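Local coordinates for protein putative NADH-flavin reductase (Lactobacillus casei ATCC 334, PDB 3H2S) that binds NADPH in a Rossmann-type fold and probably works as an NAD(P)H-dependent oxidoreductase, at residues S108-M111 and P112-H116; A58-D61 and S62-A65; E124-S128 and Q129-D133. All blocks are in the same frame, centred on the assembly; numbering follows the deposited sequence.

Contact 1 (S108-M111 and P112-H116); sequences SLAM and PGADH
His116 O, where the chain doubles back on Ala110, takes a hydrogen bond from a water and a weaker, bent CA-H...O contact from Ala110. Ala110 CA lies 3.3 Å from His116 O, and the water donates to the same oxygen at 2.8 Å. That water also accepts from Met111 N at 3.0 Å, so it bridges two backbone positions that do not bond to each other directly.

Further round, the loop is closed by Ala114 N donating to Met111 O at 2.8 Å. The bond is fairly straight (153° at the hydrogen), although the donor sits 33° out of the carbonyl plane. Against this turn the methyls pack: Ala110 CB comes to 4.0 Å from Ala114 CB, which leans at the same time over Met111 O, while Met111 CB lies 4.4 Å from Ala114 CB. Met111, present as selenomethionine, has its CG opposite the carbonyl carbon (chi1 -67°) and bends again at chi2; its selenium end thus leaves the turn, and the side chain touches Met118.

At the far end His116 ND1 donates to Asp115 OD1 at 3.0 Å, the carboxylate oxygen lying nearly in the imidazole plane, and NE2 bonds to Asp121. Carboxylates at both nitrogens hold the ring's rotation and would probably favour its protonated form. The backbone of Ala110 bonds to Asp175 and Leu177, tying this loop to the region following strand 170-173.

Met111 to Ala114 form a type II beta turn, with proline second and, third, a glycine whose positive phi would bring a side chain against the preceding carbonyl, in the long connection between strand 99-103 and helix 132-145 of the Rossmann-type fold.

Contact 2 (A58-D61 and S62-A65); sequences ADLD and SVDA
The flat carbonyl group of Leu60, the first residue of the turn, has Val63 over one side of it. Val63 N donates to Leu60 O at 3.2 Å from well above the carbonyl plane, 62° out of it, so the bond does not use an in-plane lone pair. On that same side Val63 CG2 presses to 3.0 Å from Leu60 O, a tight approach. It arises because CG2 is wedged between the backbone N and the carbonyl carbon of its own residue, with CG1 set opposite that carbon (chi1 -45°).

The same methyl reaches back to Leu60, with Val63 CG2 4.0 Å from Leu60 CD2 where the two side chains cross obliquely. On the other side of the Leu60 carbonyl plane from Val63 N, a water lies 2.6 Å from Asp61 O and 2.8 Å from Val63 O, linking the two carbonyls, though it has more acceptors in reach than protons.

Leu60 to Val63 make a type I beta turn at the short, weakly bonded helix 57-60; Asp61 N bonds weakly to Ala58 O. Asp59, facing away from the turn, forms a salt bridge with Lys50, and Ser62 OG bonds to the side chain of Lys2. Leu60 and Val63 both rest on Ala4 of strand 2-6, Leu60 also touches Leu92 just beyond helix 80-91, and the chain runs from the turn into strand 65-68, which lies parallel to strand 2-6.

Contact 3 (E124-S128 and Q129-D133); sequences ESAAS and QPWYD
Ala126 CB sits at the apolar centre, 4.0 Å from Tyr132 CD1 and 4.1 Å from Trp131 CH2, so both aromatic rings meet on one methyl. Beside it, Ala127 CA lies over a face of the phenol ring in a CH-pi contact, 3.9 Å from the Tyr132 ring centroid and 30° off its normal, while Ala127 CB rests near CD2. Tyr132 reaches back this far because its CG stands opposite its own backbone N (chi1 -172°). With an alanine here, the backbone of Ala127 would probably lose its aromatic cover, and a gap would be likely to open beside the methyl of Ala126.

The 3-10 segment 124-128 is thus packed against the start of helix 132-145, with a short bend between them. Gln129 CB lies over one face of the Trp131 indole, which also meets the ring of Trp74.

Outward lies Ala126 O, which accepts from Gln129 N at 2.9 Å from above the carbonyl plane, with Tyr132 CB and Gln129 CG each 3.2 Å from Ala126 O. Tyr132 N in turn donates to Gln129 O at 3.1 Å, and beyond it Asp133 OD2 bonds to Gly79 N.

How the contacts relate
Contacts 1 and 3 belong to the same long connection between strand 99-103 and helix 132-145: contact 1 comes first, and contact 3 leads into the helix. Their centres are about 19 Å apart and their nearest atoms about 9 Å, so they do not touch. Contact 2 precedes both in the chain and lies across its centre from them, about 36 Å from contact 1 and about 37 Å from contact 3, centre to centre. The bound NADPH lies about 7 Å from the side chain of Leu109, about 9 Å from that of Trp131 and about 13 Å from that of Asp59. Ser106, a cofactor-binding residue, is about 4 Å from Leu109, side chain to side chain, and about 9 Å from Trp131.

Contact 1 (S108-M111 and P112-H116)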
# COMPACT_ATOMS: atom_id res chain seq x y z
N SER A 108 10.36 13.14 6.27
CA SER A 108 9.85 13.41 4.93
C SER A 108 9.73 14.91 4.67
O SER A 108 9.27 15.34 3.61
CB SER A 108 8.51 12.70 4.70
OG SER A 108 7.48 13.22 5.53
N LEU A 109 10.05 15.71 5.69
CA LEU A 109 10.10 17.17 5.54
C LEU A 109 11.47 17.62 5.02
O LEU A 109 12.48 16.95 5.26
CB LEU A 109 9.85 17.85 6.87
CG LEU A 109 8.50 17.66 7.56
CD1 LEU A 109 8.58 18.18 8.99
CD2 LEU A 109 7.40 18.34 6.76
N ALA A 110 11.49 18.75 4.33
CA ALA A 110 12.75 19.42 4.00
C ALA A 110 13.36 20.08 5.23
O ALA A 110 12.67 20.74 6.01
CB ALA A 110 12.54 20.45 2.90
N MSE A 111 14.69 20.03 5.32
CA MSE A 111 15.42 20.98 6.15
C MSE A 111 15.18 22.41 5.68
O MSE A 111 14.91 22.65 4.50
CB MSE A 111 16.93 20.67 6.12
CG MSE A 111 17.30 19.35 6.78
SE MSE A 111 17.03 19.35 8.73
CE MSE A 111 18.39 18.01 9.19
N PRO A 112 15.28 23.37 6.60
CA PRO A 112 15.15 24.78 6.21
C PRO A 112 16.09 25.10 5.05
O PRO A 112 17.23 24.65 5.04
CB PRO A 112 15.59 25.52 7.48
CG PRO A 112 15.23 24.58 8.60
CD PRO A 112 15.48 23.20 8.05
N GLY A 113 15.55 25.71 4.00
CA GLY A 113 16.36 26.05 2.83
C GLY A 113 16.50 24.94 1.80
O GLY A 113 17.20 25.09 0.79
N ALA A 114 15.90 23.78 2.08
CA ALA A 114 15.94 22.69 1.12
C ALA A 114 14.61 22.60 0.39
O ALA A 114 13.61 23.14 0.85
CB ALA A 114 16.26 21.37 1.81
N ASP A 115 14.60 21.86 -0.70
CA ASP A 115 13.39 21.72 -1.51
C ASP A 115 13.01 20.25 -1.71
O ASP A 115 12.21 19.93 -2.59
CB ASP A 115 13.57 22.42 -2.86
CG ASP A 115 14.63 21.76 -3.74
OD1 ASP A 115 15.28 20.82 -3.27
OD2 ASP A 115 14.73 22.12 -4.92
N HIS A 116 13.48 19.37 -0.83
CA HIS A 116 13.23 17.94 -0.95
C HIS A 116 13.37 17.26 0.42
O HIS A 116 13.99 17.83 1.33
CB HIS A 116 14.21 17.30 -1.94
CG HIS A 116 15.64 17.39 -1.52
ND1 HIS A 116 16.36 18.57 -1.58
CD2 HIS A 116 16.44 16.50 -0.89
CE1 HIS A 116 17.57 18.37 -1.08
NE2 HIS A 116 17.64 17.12 -0.65
O HOH W 1 16.04 18.46 3.19

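Contact 2 (A58-D61 and S62-A65)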
# COMPACT_ATOMS: atom_id res chain seq x y z
N ALA A 58 -17.12 -2.63 7.09
CA ALA A 58 -18.25 -2.53 8.02
C ALA A 58 -17.88 -1.87 9.36
O ALA A 58 -18.69 -1.12 9.92
CB ALA A 58 -18.88 -3.90 8.25
N ASP A 59 -16.69 -2.18 9.88
CA ASP A 59 -16.23 -1.57 11.13
C ASP A 59 -16.25 -0.05 11.04
O ASP A 59 -16.36 0.64 12.05
CB ASP A 59 -14.80 -2.04 11.47
CG ASP A 59 -14.74 -3.49 11.91
OD1 ASP A 59 -15.74 -3.99 12.46
OD2 ASP A 59 -13.71 -4.15 11.63
N LEU A 60 -16.01 0.46 9.84
CA LEU A 60 -15.79 1.89 9.64
C LEU A 60 -16.98 2.62 9.03
O LEU A 60 -16.91 3.82 8.79
CB LEU A 60 -14.53 2.13 8.80
CG LEU A 60 -13.17 1.98 9.49
CD1 LEU A 60 -12.07 2.64 8.67
CD2 LEU A 60 -13.20 2.54 10.90
N ASP A 61 -18.06 1.91 8.73
CA ASP A 61 -19.12 2.53 7.93
C ASP A 61 -19.97 3.53 8.70
O ASP A 61 -20.53 4.46 8.11
CB ASP A 61 -19.98 1.49 7.21
CG ASP A 61 -20.50 2.00 5.87
OD1 ASP A 61 -20.19 3.16 5.51
OD2 ASP A 61 -21.21 1.24 5.17
N SER A 62 -19.99 3.41 10.02
CA SER A 62 -20.68 4.39 10.85
C SER A 62 -19.84 5.64 11.15
O SER A 62 -20.35 6.60 11.74
CB SER A 62 -21.19 3.77 12.15
OG SER A 62 -20.11 3.44 13.00
N VAL A 63 -18.56 5.61 10.80
CA VAL A 63 -17.67 6.71 11.17
C VAL A 63 -17.50 7.75 10.05
O VAL A 63 -17.51 7.42 8.86
CB VAL A 63 -16.29 6.22 11.67
CG1 VAL A 63 -16.45 5.05 12.65
CG2 VAL A 63 -15.42 5.83 10.52
N ASP A 64 -17.37 9.02 10.44
CA ASP A 64 -17.21 10.13 9.51
C ASP A 64 -15.73 10.43 9.27
O ASP A 64 -15.35 11.00 8.23
CB ASP A 64 -17.93 11.38 10.06
CG ASP A 64 -19.40 11.13 10.36
OD1 ASP A 64 -19.79 11.13 11.55
OD2 ASP A 64 -20.17 10.92 9.39
N ALA A 65 -14.89 10.06 10.23
CA ALA A 65 -13.45 10.28 10.13
C ALA A 65 -12.66 9.20 10.85
O ALA A 65 -13.13 8.60 11.83
CB ALA A 65 -13.08 11.64 10.69
O HOH W 2 -18.94 6.06 6.81

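Contact 3 (E124-S128 and Q129-D133)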
# COMPACT_ATOMS: atom_id res chain seq x y z
N GLU A 124 24.69 6.87 4.56
CA GLU A 124 24.44 5.43 4.55
C GLU A 124 24.41 4.87 5.96
O GLU A 124 23.64 3.96 6.26
CB GLU A 124 25.51 4.71 3.72
CG GLU A 124 25.09 3.32 3.28
CD GLU A 124 26.28 2.45 2.92
OE1 GLU A 124 26.36 2.02 1.75
OE2 GLU A 124 27.14 2.22 3.80
N SER A 125 25.22 5.45 6.84
CA SER A 125 25.31 5.00 8.22
C SER A 125 23.98 5.11 8.96
O SER A 125 23.79 4.45 9.98
CB SER A 125 26.39 5.79 8.97
OG SER A 125 26.03 7.16 9.10
N ALA A 126 23.08 5.96 8.47
CA ALA A 126 21.82 6.22 9.17
C ALA A 126 21.00 4.94 9.28
O ALA A 126 20.27 4.75 10.25
CB ALA A 126 21.02 7.32 8.45
N ALA A 127 21.15 4.04 8.30
CA ALA A 127 20.33 2.84 8.26
C ALA A 127 20.68 1.92 9.43
O ALA A 127 19.93 1.00 9.75
CB ALA A 127 20.49 2.12 6.93
N SER A 128 21.80 2.21 10.08
CA SER A 128 22.23 1.43 11.24
C SER A 128 21.61 1.93 12.54
O SER A 128 21.79 1.31 13.60
CB SER A 128 23.75 1.44 11.36
OG SER A 128 24.32 0.97 10.14
N GLN A 129 20.95 3.08 12.49
CA GLN A 129 20.32 3.64 13.69
C GLN A 129 18.94 3.02 13.88
O GLN A 129 18.24 2.75 12.91
CB GLN A 129 20.19 5.16 13.57
CG GLN A 129 21.45 5.84 13.06
CD GLN A 129 22.55 5.86 14.10
OE1 GLN A 129 22.56 5.06 15.03
NE2 GLN A 129 23.49 6.79 13.94
N PRO A 130 18.53 2.83 15.14
CA PRO A 130 17.28 2.14 15.47
C PRO A 130 16.03 2.87 14.95
O PRO A 130 14.95 2.28 14.85
CB PRO A 130 17.29 2.10 17.01
CG PRO A 130 18.73 2.31 17.38
CD PRO A 130 19.28 3.23 16.34
N TRP A 131 16.16 4.17 14.68
CA TRP A 131 15.02 5.00 14.28
C TRP A 131 14.79 4.95 12.77
O TRP A 131 13.75 5.40 12.29
CB TRP A 131 15.19 6.45 14.73
CG TRP A 131 16.51 7.06 14.31
CD1 TRP A 131 17.62 7.21 15.09
CD2 TRP A 131 16.84 7.61 13.03
NE1 TRP A 131 18.61 7.85 14.38
CE2 TRP A 131 18.15 8.11 13.11
CE3 TRP A 131 16.12 7.79 11.83
CZ2 TRP A 131 18.79 8.74 12.04
CZ3 TRP A 131 16.75 8.41 10.77
CH2 TRP A 131 18.07 8.87 10.88
N TYR A 132 15.79 4.48 12.03
CA TYR A 132 15.75 4.60 10.59
C TYR A 132 14.64 3.78 9.95
O TYR A 132 13.96 4.24 9.05
CB TYR A 132 17.11 4.21 9.98
CG TYR A 132 17.17 4.49 8.51
CD1 TYR A 132 17.31 5.80 8.03
CD2 TYR A 132 16.98 3.48 7.58
CE1 TYR A 132 17.31 6.06 6.66
CE2 TYR A 132 16.96 3.73 6.23
CZ TYR A 132 17.15 5.02 5.77
OH TYR A 132 17.13 5.26 4.42
N ASP A 133 14.53 2.52 10.35
CA ASP A 133 13.51 1.63 9.79
C ASP A 133 12.12 2.30 9.77
O ASP A 133 11.45 2.37 8.73
CB ASP A 133 13.50 0.33 10.61
CG ASP A 133 12.40 -0.64 10.19
OD1 ASP A 133 12.13 -0.81 8.98
OD2 ASP A 133 11.93 -1.34 11.10